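Local coordinates for ribonucleoside-diphosphate reductase (Pseudomonas aeruginosa, PDB 5IM3), which probably reduces ribonucleoside diphosphates to deoxyribonucleotides for DNA synthesis, under allosteric control by nucleotides such as dATP, at residues A[234-242]-A[253-264]; A[860-871]-A[894-902]. All coordinates share one frame; numbering follows the deposited sequence.

Contact 1: residues A[234-242]-A[253-264]; sequences EALGFLGVA and LYAKALPAYIEK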
loop_
_atom_site.group_PDB
_atom_site.type_symbol
_atom_site.label_atom_id
_atom_site.label_comp_id
_atom_site.label_asym_id
_atom_site.label_seq_id
_atom_site.Cartn_x
_atom_site.Cartn_y
_atom_site.Cartn_z
ATOM N N GLU A 234 -26.379 -5.809 56.203
ATOM C CA GLU A 234 -26.733 -7.011 55.458
ATOM C C GLU A 234 -26.276 -8.267 56.193
ATOM O O GLU A 234 -27.076 -9.164 56.483
ATOM C CB GLU A 234 -26.114 -6.932 54.060
ATOM C CG GLU A 234 -26.396 -8.113 53.154
ATOM C CD GLU A 234 -25.822 -7.919 51.760
ATOM O OE1 GLU A 234 -25.532 -6.760 51.389
ATOM O OE2 GLU A 234 -25.654 -8.922 51.037
ATOM N N ALA A 235 -24.984 -8.337 56.518
ATOM C CA ALA A 235 -24.436 -9.543 57.132
ATOM C C ALA A 235 -24.967 -9.739 58.547
ATOM O O ALA A 235 -25.462 -10.819 58.889
ATOM C CB ALA A 235 -22.909 -9.479 57.137
ATOM N N LEU A 236 -24.867 -8.707 59.388
ATOM C CA LEU A 236 -25.271 -8.861 60.782
ATOM C C LEU A 236 -26.765 -9.131 60.900
ATOM O O LEU A 236 -27.186 -9.965 61.708
ATOM C CB LEU A 236 -24.890 -7.618 61.580
ATOM C CG LEU A 236 -23.400 -7.301 61.639
ATOM C CD1 LEU A 236 -23.205 -5.962 62.297
ATOM C CD2 LEU A 236 -22.620 -8.377 62.384
ATOM N N GLY A 237 -27.580 -8.437 60.105
ATOM C CA GLY A 237 -29.007 -8.713 60.110
ATOM C C GLY A 237 -29.322 -10.149 59.733
ATOM O O GLY A 237 -30.213 -10.772 60.313
ATOM N N PHE A 238 -28.593 -10.693 58.754
ATOM C CA PHE A 238 -28.775 -12.091 58.378
ATOM C C PHE A 238 -28.414 -13.016 59.533
ATOM O O PHE A 238 -29.144 -13.968 59.830
ATOM C CB PHE A 238 -27.929 -12.409 57.143
ATOM C CG PHE A 238 -28.094 -13.815 56.627
ATOM C CD1 PHE A 238 -29.107 -14.126 55.734
ATOM C CD2 PHE A 238 -27.225 -14.820 57.021
ATOM C CE1 PHE A 238 -29.255 -15.414 55.252
ATOM C CE2 PHE A 238 -27.370 -16.110 56.541
ATOM C CZ PHE A 238 -28.385 -16.406 55.655
ATOM N N LEU A 239 -27.295 -12.745 60.203
ATOM C CA LEU A 239 -26.835 -13.566 61.313
ATOM C C LEU A 239 -27.625 -13.341 62.593
ATOM O O LEU A 239 -27.365 -14.027 63.586
ATOM C CB LEU A 239 -25.351 -13.296 61.580
ATOM C CG LEU A 239 -24.385 -13.739 60.483
ATOM C CD1 LEU A 239 -22.973 -13.259 60.782
ATOM C CD2 LEU A 239 -24.417 -15.256 60.330
ATOM N N GLY A 240 -28.575 -12.410 62.598
ATOM C CA GLY A 240 -29.332 -12.131 63.800
ATOM C C GLY A 240 -28.536 -11.489 64.910
ATOM O O GLY A 240 -28.988 -11.480 66.055
ATOM N N VAL A 241 -27.355 -10.951 64.605
ATOM C CA VAL A 241 -26.556 -10.271 65.620
ATOM C C VAL A 241 -27.092 -8.868 65.867
ATOM O O VAL A 241 -27.388 -8.491 67.007
ATOM C CB VAL A 241 -25.074 -10.240 65.201
ATOM C CG1 VAL A 241 -24.235 -9.493 66.233
ATOM C CG2 VAL A 241 -24.545 -11.651 65.012
ATOM N N ALA A 242 -27.223 -8.076 64.808
ATOM C CA ALA A 242 -27.737 -6.720 64.922
ATOM C C ALA A 242 -28.373 -6.324 63.599
ATOM O O ALA A 242 -27.949 -6.775 62.532
ATOM C CB ALA A 242 -26.631 -5.727 65.300
ATOM N N LEU A 253 -18.648 -6.429 68.058
ATOM C CA LEU A 253 -19.594 -7.240 67.302
ATOM C C LEU A 253 -18.924 -8.263 66.398
ATOM O O LEU A 253 -19.556 -9.269 66.051
ATOM C CB LEU A 253 -20.497 -6.337 66.459
ATOM C CG LEU A 253 -21.491 -5.520 67.288
ATOM C CD1 LEU A 253 -22.081 -4.390 66.473
ATOM C CD2 LEU A 253 -22.593 -6.418 67.814
ATOM N N TYR A 254 -17.669 -8.040 66.007
ATOM C CA TYR A 254 -16.976 -9.024 65.182
ATOM C C TYR A 254 -16.814 -10.343 65.926
ATOM O O TYR A 254 -16.896 -11.418 65.322
ATOM C CB TYR A 254 -15.613 -8.482 64.750
ATOM C CG TYR A 254 -15.540 -8.060 63.300
ATOM C CD1 TYR A 254 -15.920 -8.926 62.278
ATOM C CD2 TYR A 254 -15.085 -6.796 62.950
ATOM C CE1 TYR A 254 -15.854 -8.541 60.954
ATOM C CE2 TYR A 254 -15.014 -6.403 61.626
ATOM C CZ TYR A 254 -15.398 -7.279 60.633
ATOM O OH TYR A 254 -15.329 -6.895 59.312
ATOM N N ALA A 255 -16.592 -10.279 67.240
ATOM C CA ALA A 255 -16.458 -11.497 68.029
ATOM C C ALA A 255 -17.795 -12.204 68.196
ATOM O O ALA A 255 -17.837 -13.438 68.264
ATOM C CB ALA A 255 -15.856 -11.172 69.395
ATOM N N LYS A 256 -18.892 -11.449 68.270
ATOM C CA LYS A 256 -20.208 -12.070 68.354
ATOM C C LYS A 256 -20.633 -12.654 67.014
ATOM O O LYS A 256 -21.336 -13.669 66.978
ATOM C CB LYS A 256 -21.241 -11.052 68.840
ATOM C CG LYS A 256 -21.093 -10.679 70.311
ATOM C CD LYS A 256 -21.893 -11.612 71.212
ATOM C CE LYS A 256 -21.343 -11.639 72.632
ATOM N NZ LYS A 256 -20.072 -12.413 72.716
ATOM N N ALA A 257 -20.206 -12.041 65.909
ATOM C CA ALA A 257 -20.655 -12.471 64.591
ATOM C C ALA A 257 -19.924 -13.715 64.101
ATOM O O ALA A 257 -20.514 -14.526 63.377
ATOM C CB ALA A 257 -20.478 -11.335 63.584
ATOM N N LEU A 258 -18.653 -13.887 64.475
ATOM C CA LEU A 258 -17.886 -15.036 63.997
ATOM C C LEU A 258 -18.562 -16.362 64.324
ATOM O O LEU A 258 -18.818 -17.151 63.398
ATOM C CB LEU A 258 -16.463 -14.968 64.559
ATOM C CG LEU A 258 -15.608 -16.222 64.345
ATOM C CD1 LEU A 258 -15.422 -16.517 62.859
ATOM C CD2 LEU A 258 -14.265 -16.078 65.036
ATOM N N PRO A 259 -18.871 -16.679 65.586
ATOM C CA PRO A 259 -19.540 -17.964 65.852
ATOM C C PRO A 259 -20.892 -18.076 65.179
ATOM O O PRO A 259 -21.265 -19.171 64.738
ATOM C CB PRO A 259 -19.654 -17.991 67.384
ATOM C CG PRO A 259 -19.611 -16.573 67.797
ATOM C CD PRO A 259 -18.685 -15.896 66.821
ATOM N N ALA A 260 -21.638 -16.974 65.076
ATOM C CA ALA A 260 -22.894 -17.003 64.333
ATOM C C ALA A 260 -22.648 -17.289 62.860
ATOM O O ALA A 260 -23.449 -17.969 62.208
ATOM C CB ALA A 260 -23.638 -15.678 64.498
ATOM N N TYR A 261 -21.541 -16.779 62.317
ATOM C CA TYR A 261 -21.236 -17.003 60.909
ATOM C C TYR A 261 -20.892 -18.464 60.653
ATOM O O TYR A 261 -21.392 -19.072 59.699
ATOM C CB TYR A 261 -20.087 -16.093 60.474
ATOM C CG TYR A 261 -19.470 -16.490 59.155
ATOM C CD1 TYR A 261 -20.051 -16.112 57.953
ATOM C CD2 TYR A 261 -18.306 -17.243 59.112
ATOM C CE1 TYR A 261 -19.491 -16.478 56.743
ATOM C CE2 TYR A 261 -17.738 -17.614 57.908
ATOM C CZ TYR A 261 -18.334 -17.227 56.728
ATOM O OH TYR A 261 -17.771 -17.592 55.528
ATOM N N ILE A 262 -20.043 -19.048 61.501
ATOM C CA ILE A 262 -19.632 -20.435 61.307
ATOM C C ILE A 262 -20.826 -21.372 61.431
ATOM O O ILE A 262 -20.947 -22.347 60.681
ATOM C CB ILE A 262 -18.520 -20.806 62.306
ATOM C CG1 ILE A 262 -17.274 -19.945 62.062
ATOM C CG2 ILE A 262 -18.183 -22.295 62.210
ATOM C CD1 ILE A 262 -16.610 -20.174 60.717
ATOM N N GLU A 263 -21.720 -21.101 62.382
ATOM C CA GLU A 263 -22.863 -21.984 62.588
ATOM C C GLU A 263 -23.783 -21.979 61.374
ATOM O O GLU A 263 -24.199 -23.039 60.892
ATOM C CB GLU A 263 -23.626 -21.576 63.850
ATOM C CG GLU A 263 -24.678 -22.588 64.285
ATOM C CD GLU A 263 -25.252 -22.292 65.660
ATOM O OE1 GLU A 263 -24.895 -21.248 66.252
ATOM O OE2 GLU A 263 -26.061 -23.109 66.154
ATOM N N LYS A 264 -24.111 -20.790 60.858
ATOM C CA LYS A 264 -24.945 -20.722 59.663
ATOM C C LYS A 264 -24.190 -21.185 58.425
ATOM O O LYS A 264 -24.791 -21.774 57.519
ATOM C CB LYS A 264 -25.474 -19.300 59.459
ATOM C CG LYS A 264 -26.629 -18.912 60.377
ATOM C CD LYS A 264 -27.836 -19.832 60.199
ATOM C CE LYS A 264 -29.046 -19.341 60.980
ATOM N NZ LYS A 264 -29.628 -18.106 60.386
#

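Contact 2: residues A[860-871]-A[894-902]; sequences VEAASRRQKWID and MAWFRGLKT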
loop_
_atom_site.group_PDB
_atom_site.type_symbol
_atom_site.label_atom_id
_atom_site.label_comp_id
_atom_site.label_asym_id
_atom_site.label_seq_id
_atom_site.Cartn_x
_atom_site.Cartn_y
_atom_site.Cartn_z
ATOM N N VAL A 860 13.551 -6.146 30.753
ATOM C CA VAL A 860 14.259 -7.409 30.575
ATOM C C VAL A 860 15.401 -7.524 31.576
ATOM O O VAL A 860 15.558 -8.552 32.247
ATOM C CB VAL A 860 14.763 -7.535 29.127
ATOM C CG1 VAL A 860 15.668 -8.752 28.972
ATOM C CG2 VAL A 860 13.588 -7.615 28.166
ATOM N N GLU A 861 16.227 -6.478 31.682
ATOM C CA GLU A 861 17.367 -6.522 32.592
ATOM C C GLU A 861 16.915 -6.683 34.037
ATOM O O GLU A 861 17.558 -7.390 34.822
ATOM C CB GLU A 861 18.214 -5.260 32.439
ATOM C CG GLU A 861 19.401 -5.419 31.504
ATOM C CD GLU A 861 20.433 -6.394 32.039
ATOM O OE1 GLU A 861 20.390 -6.703 33.250
ATOM O OE2 GLU A 861 21.281 -6.855 31.246
ATOM N N ALA A 862 15.816 -6.025 34.409
ATOM C CA ALA A 862 15.274 -6.193 35.752
ATOM C C ALA A 862 14.837 -7.633 35.980
ATOM O O ALA A 862 15.158 -8.240 37.008
ATOM C CB ALA A 862 14.102 -5.237 35.964
ATOM N N ALA A 863 14.098 -8.199 35.023
ATOM C CA ALA A 863 13.674 -9.587 35.143
ATOM C C ALA A 863 14.875 -10.522 35.174
ATOM O O ALA A 863 14.871 -11.525 35.896
ATOM C CB ALA A 863 12.736 -9.947 33.993
ATOM N N SER A 864 15.923 -10.198 34.410
ATOM C CA SER A 864 17.121 -11.035 34.395
ATOM C C SER A 864 17.738 -11.151 35.784
ATOM O O SER A 864 18.181 -12.232 36.186
ATOM C CB SER A 864 18.144 -10.472 33.409
ATOM O OG SER A 864 19.352 -11.212 33.457
ATOM N N ARG A 865 17.791 -10.047 36.527
ATOM C CA ARG A 865 18.422 -10.087 37.840
ATOM C C ARG A 865 17.511 -10.699 38.893
ATOM O O ARG A 865 18.003 -11.304 39.852
ATOM C CB ARG A 865 18.851 -8.686 38.263
ATOM C CG ARG A 865 20.155 -8.253 37.627
ATOM C CD ARG A 865 20.108 -6.792 37.305
ATOM N NE ARG A 865 21.308 -6.322 36.623
ATOM C CZ ARG A 865 22.408 -5.903 37.240
ATOM N NH1 ARG A 865 22.481 -5.911 38.564
ATOM N NH2 ARG A 865 23.445 -5.485 36.527
ATOM N N ARG A 866 16.194 -10.554 38.744
ATOM C CA ARG A 866 15.286 -11.262 39.636
ATOM C C ARG A 866 15.400 -12.767 39.434
ATOM O O ARG A 866 15.356 -13.536 40.401
ATOM C CB ARG A 866 13.848 -10.792 39.411
ATOM C CG ARG A 866 13.550 -9.424 40.007
ATOM C CD ARG A 866 12.072 -9.080 39.902
ATOM N NE ARG A 866 11.665 -8.920 38.508
ATOM C CZ ARG A 866 11.597 -7.755 37.869
ATOM N NH1 ARG A 866 11.895 -6.621 38.493
ATOM N NH2 ARG A 866 11.223 -7.725 36.598
ATOM N N GLN A 867 15.578 -13.198 38.183
ATOM C CA GLN A 867 15.653 -14.620 37.869
ATOM C C GLN A 867 16.891 -15.287 38.453
ATOM O O GLN A 867 16.942 -16.519 38.515
ATOM C CB GLN A 867 15.630 -14.818 36.350
ATOM C CG GLN A 867 15.436 -16.263 35.904
ATOM C CD GLN A 867 14.196 -16.899 36.501
ATOM O OE1 GLN A 867 13.074 -16.600 36.096
ATOM N NE2 GLN A 867 14.394 -17.780 37.476
ATOM N N LYS A 868 17.890 -14.514 38.880
ATOM C CA LYS A 868 19.072 -15.120 39.482
ATOM C C LYS A 868 18.741 -15.790 40.803
ATOM O O LYS A 868 19.433 -16.728 41.214
ATOM C CB LYS A 868 20.149 -14.072 39.719
ATOM C CG LYS A 868 20.376 -13.137 38.559
ATOM C CD LYS A 868 21.558 -12.218 38.817
ATOM C CE LYS A 868 21.431 -11.452 40.130
ATOM N NZ LYS A 868 22.621 -10.602 40.393
ATOM N N TRP A 869 17.704 -15.313 41.485
ATOM C CA TRP A 869 17.362 -15.784 42.815
ATOM C C TRP A 869 16.123 -16.665 42.836
ATOM O O TRP A 869 15.885 -17.348 43.838
ATOM C CB TRP A 869 17.155 -14.581 43.741
ATOM C CG TRP A 869 18.251 -13.566 43.620
ATOM C CD1 TRP A 869 18.183 -12.350 43.001
ATOM C CD2 TRP A 869 19.590 -13.687 44.115
ATOM N NE1 TRP A 869 19.392 -11.705 43.088
ATOM C CE2 TRP A 869 20.274 -12.506 43.764
ATOM C CE3 TRP A 869 20.275 -14.679 44.820
ATOM C CZ2 TRP A 869 21.608 -12.288 44.102
ATOM C CZ3 TRP A 869 21.600 -14.461 45.155
ATOM C CH2 TRP A 869 22.251 -13.275 44.794
ATOM N N ILE A 870 15.341 -16.673 41.767
ATOM C CA ILE A 870 14.104 -17.437 41.703
ATOM C C ILE A 870 14.423 -18.827 41.167
ATOM O O ILE A 870 15.144 -18.969 40.170
ATOM C CB ILE A 870 13.071 -16.713 40.822
ATOM C CG1 ILE A 870 12.752 -15.337 41.419
ATOM C CG2 ILE A 870 11.801 -17.543 40.670
ATOM C CD1 ILE A 870 11.927 -14.439 40.522
ATOM N N ASP A 871 13.901 -19.859 41.836
ATOM C CA ASP A 871 14.142 -21.224 41.372
ATOM C C ASP A 871 13.213 -21.617 40.229
ATOM O O ASP A 871 13.593 -22.447 39.399
ATOM C CB ASP A 871 14.021 -22.229 42.527
ATOM C CG ASP A 871 12.855 -21.938 43.452
ATOM O OD1 ASP A 871 12.020 -21.071 43.126
ATOM O OD2 ASP A 871 12.775 -22.583 44.516
ATOM N N MET A 894 17.824 -10.477 23.413
ATOM C CA MET A 894 18.306 -9.995 24.703
ATOM C C MET A 894 17.716 -10.807 25.848
ATOM O O MET A 894 18.424 -11.154 26.800
ATOM C CB MET A 894 17.961 -8.512 24.859
ATOM C CG MET A 894 18.344 -7.904 26.202
ATOM S SD MET A 894 17.729 -6.216 26.393
ATOM C CE MET A 894 18.382 -5.810 28.010
ATOM N N ALA A 895 16.418 -11.111 25.776
ATOM C CA ALA A 895 15.784 -11.909 26.822
ATOM C C ALA A 895 16.492 -13.246 26.999
ATOM O O ALA A 895 16.744 -13.682 28.130
ATOM C CB ALA A 895 14.308 -12.128 26.490
ATOM N N TRP A 896 16.815 -13.912 25.891
ATOM C CA TRP A 896 17.557 -15.166 25.960
ATOM C C TRP A 896 18.991 -14.926 26.416
ATOM O O TRP A 896 19.514 -15.647 27.274
ATOM C CB TRP A 896 17.526 -15.849 24.591
ATOM C CG TRP A 896 18.275 -17.139 24.526
ATOM C CD1 TRP A 896 17.926 -18.322 25.109
ATOM C CD2 TRP A 896 19.496 -17.382 23.821
ATOM N NE1 TRP A 896 18.860 -19.288 24.815
ATOM C CE2 TRP A 896 19.833 -18.735 24.025
ATOM C CE3 TRP A 896 20.337 -16.588 23.037
ATOM C CZ2 TRP A 896 20.977 -19.309 23.478
ATOM C CZ3 TRP A 896 21.469 -17.157 22.497
ATOM C CH2 TRP A 896 21.776 -18.509 22.714
ATOM N N PHE A 897 19.640 -13.907 25.855
ATOM C CA PHE A 897 21.031 -13.620 26.194
ATOM C C PHE A 897 21.198 -13.307 27.678
ATOM O O PHE A 897 22.285 -13.507 28.233
ATOM C CB PHE A 897 21.530 -12.457 25.331
ATOM C CG PHE A 897 23.013 -12.233 25.399
ATOM C CD1 PHE A 897 23.892 -13.126 24.809
ATOM C CD2 PHE A 897 23.528 -11.114 26.033
ATOM C CE1 PHE A 897 25.256 -12.916 24.865
ATOM C CE2 PHE A 897 24.889 -10.901 26.091
ATOM C CZ PHE A 897 25.754 -11.802 25.508
ATOM N N ARG A 898 20.143 -12.828 28.337
ATOM C CA ARG A 898 20.212 -12.423 29.738
ATOM C C ARG A 898 19.720 -13.505 30.692
ATOM O O ARG A 898 19.459 -13.218 31.865
ATOM C CB ARG A 898 19.419 -11.133 29.955
ATOM C CG ARG A 898 19.998 -9.921 29.252
ATOM C CD ARG A 898 21.360 -9.559 29.824
ATOM N NE ARG A 898 22.029 -8.514 29.061
ATOM C CZ ARG A 898 23.270 -8.105 29.298
ATOM N NH1 ARG A 898 23.972 -8.645 30.285
ATOM N NH2 ARG A 898 23.807 -7.152 28.550
ATOM N N GLY A 899 19.587 -14.739 30.217
ATOM C CA GLY A 899 19.286 -15.844 31.100
ATOM C C GLY A 899 17.850 -15.934 31.559
ATOM O O GLY A 899 17.580 -16.576 32.578
ATOM N N LEU A 900 16.916 -15.319 30.843
ATOM C CA LEU A 900 15.513 -15.449 31.206
ATOM C C LEU A 900 14.996 -16.834 30.840
ATOM O O LEU A 900 15.408 -17.430 29.839
ATOM C CB LEU A 900 14.675 -14.372 30.514
ATOM C CG LEU A 900 14.832 -12.938 31.030
ATOM C CD1 LEU A 900 13.958 -12.005 30.214
ATOM C CD2 LEU A 900 14.486 -12.828 32.511
ATOM N N LYS A 901 14.096 -17.353 31.673
ATOM C CA LYS A 901 13.490 -18.652 31.423
ATOM C C LYS A 901 12.242 -18.558 30.561
ATOM O O LYS A 901 11.984 -19.463 29.762
ATOM C CB LYS A 901 13.137 -19.333 32.751
ATOM C CG LYS A 901 14.330 -19.599 33.652
ATOM C CD LYS A 901 13.923 -20.400 34.874
ATOM C CE LYS A 901 15.107 -20.668 35.787
ATOM N NZ LYS A 901 14.697 -21.442 36.984
ATOM N N THR A 902 11.465 -17.485 30.697
ATOM C CA THR A 902 10.191 -17.378 30.004
ATOM C C THR A 902 9.931 -15.934 29.604
ATOM O O THR A 902 10.453 -14.992 30.207
ATOM C CB THR A 902 9.032 -17.870 30.881
ATOM O OG1 THR A 902 9.075 -17.196 32.146
ATOM C CG2 THR A 902 9.113 -19.374 31.101
HETATM O O HOH W 1 16.748 -21.025 38.942
#

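Contact 1: residues A[234-242]-A[253-264]
Ala257 O accepts Tyr261 N at 2.7 Å within its own helix, and Leu239 lays CD1 against it from the other segment. No hydrogen bond joins 234-242 to 253-264; the contact is mainly apolar, leucine and valine methyls against a helix surface. Leu239 is the central knob, seated among Ala257, Ala260, Tyr261 and Lys264. With CG beside the backbone N (chi1 -67°), its two branches divide the hole: CD2 comes within 3.4 Å of Ala260 O, while CD1 lies 4.1 Å from Tyr261 CB. This single knob-into-hole fit joins the end of helix 219-239 to helix 250-267, the segment axes crossing at 64° and 10.2 Å apart. A Schellman motif at Gly240 turns the chain here, with Val241 N bonded to Leu236 O at 3.1 Å. Val241 then faces the same helix, its CG1 3.8 Å from Leu253 CD2 and its CG2 over Ala257 CA and Ala260 CB. One turn back, Leu236 CD2 meets Ala257 CB at 3.8 Å. Ring stacking of Phe238 on Phe316 and a hydrogen bond from Glu234 OE2 to Arg315 N fasten helix 219-239 around strand 314-315, while Tyr261 rests on Ile321 and Arg325 of helix 319-330.

Contact 2: residues A[860-871]-A[894-902]
Ser864 OG donates a 2.6 Å hydrogen bond to Arg898 O, in the carbonyl plane and on a lone pair (C=O...OG 141°). One turn earlier, Glu861 OE2 hangs over a face of the Arg898 guanidinium, 2.8 Å from NE. Carboxylate and guanidinium planes stand 63° apart and no N-H aims at this oxygen, so the salt bridge rests on charge alone; Phe897 CD2 lies over the opposite face, offset toward its rim. Arg865 meets the other oxygen edge-on, NE to OE1 3.5 Å, extending the network. Met894 CE lies 3.7 Å from Glu861 CG, Val860 CG1 lies between Met894 and Leu900, and Leu900 CD2 presses on the helix backbone, 3.5 Å from Ser864 N. A Schellman motif ending helix 885-897, with Gly899 at positive phi, places Arg898 O and Leu900: Leu900 N bonds back to Ala895 O and Gly899 N to Trp896 O. Lys901, extended beyond CG, crosses the Gln867 side chain; Gln867 NE2 and Lys901 NZ both hydrogen-bond to Gln872 O, and a water links NZ to Ile870 O. Within the barrel domain, Arg866 packs on helix 679-707, Trp896 on helix 489-496, and the backbone of Lys901 bonds to Phe565 of strand 562-565.

How the contacts relate
From the N terminus, the first pair to meet is contact 1, where helix 219-239 turns and meets the next long helix after a connection of ten residues. That short loop closes well before contact 2 opens along the sequence. Nearly 600 residues later, contact 2 closes a second one: its 22 intervening residues include strand 878-881 and most of helix 885-897. The two contacts therefore stand in series, neither nested nor crossing. The centres of contact 1 and contact 2 are about 49 Å apart, on opposite sides of the chain's centre. Contact 1 ties together neighbouring helices in a partly buried helical region, whereas contact 2 joins two helix ends inside the barrel domain, close in sequence to the last modelled residues.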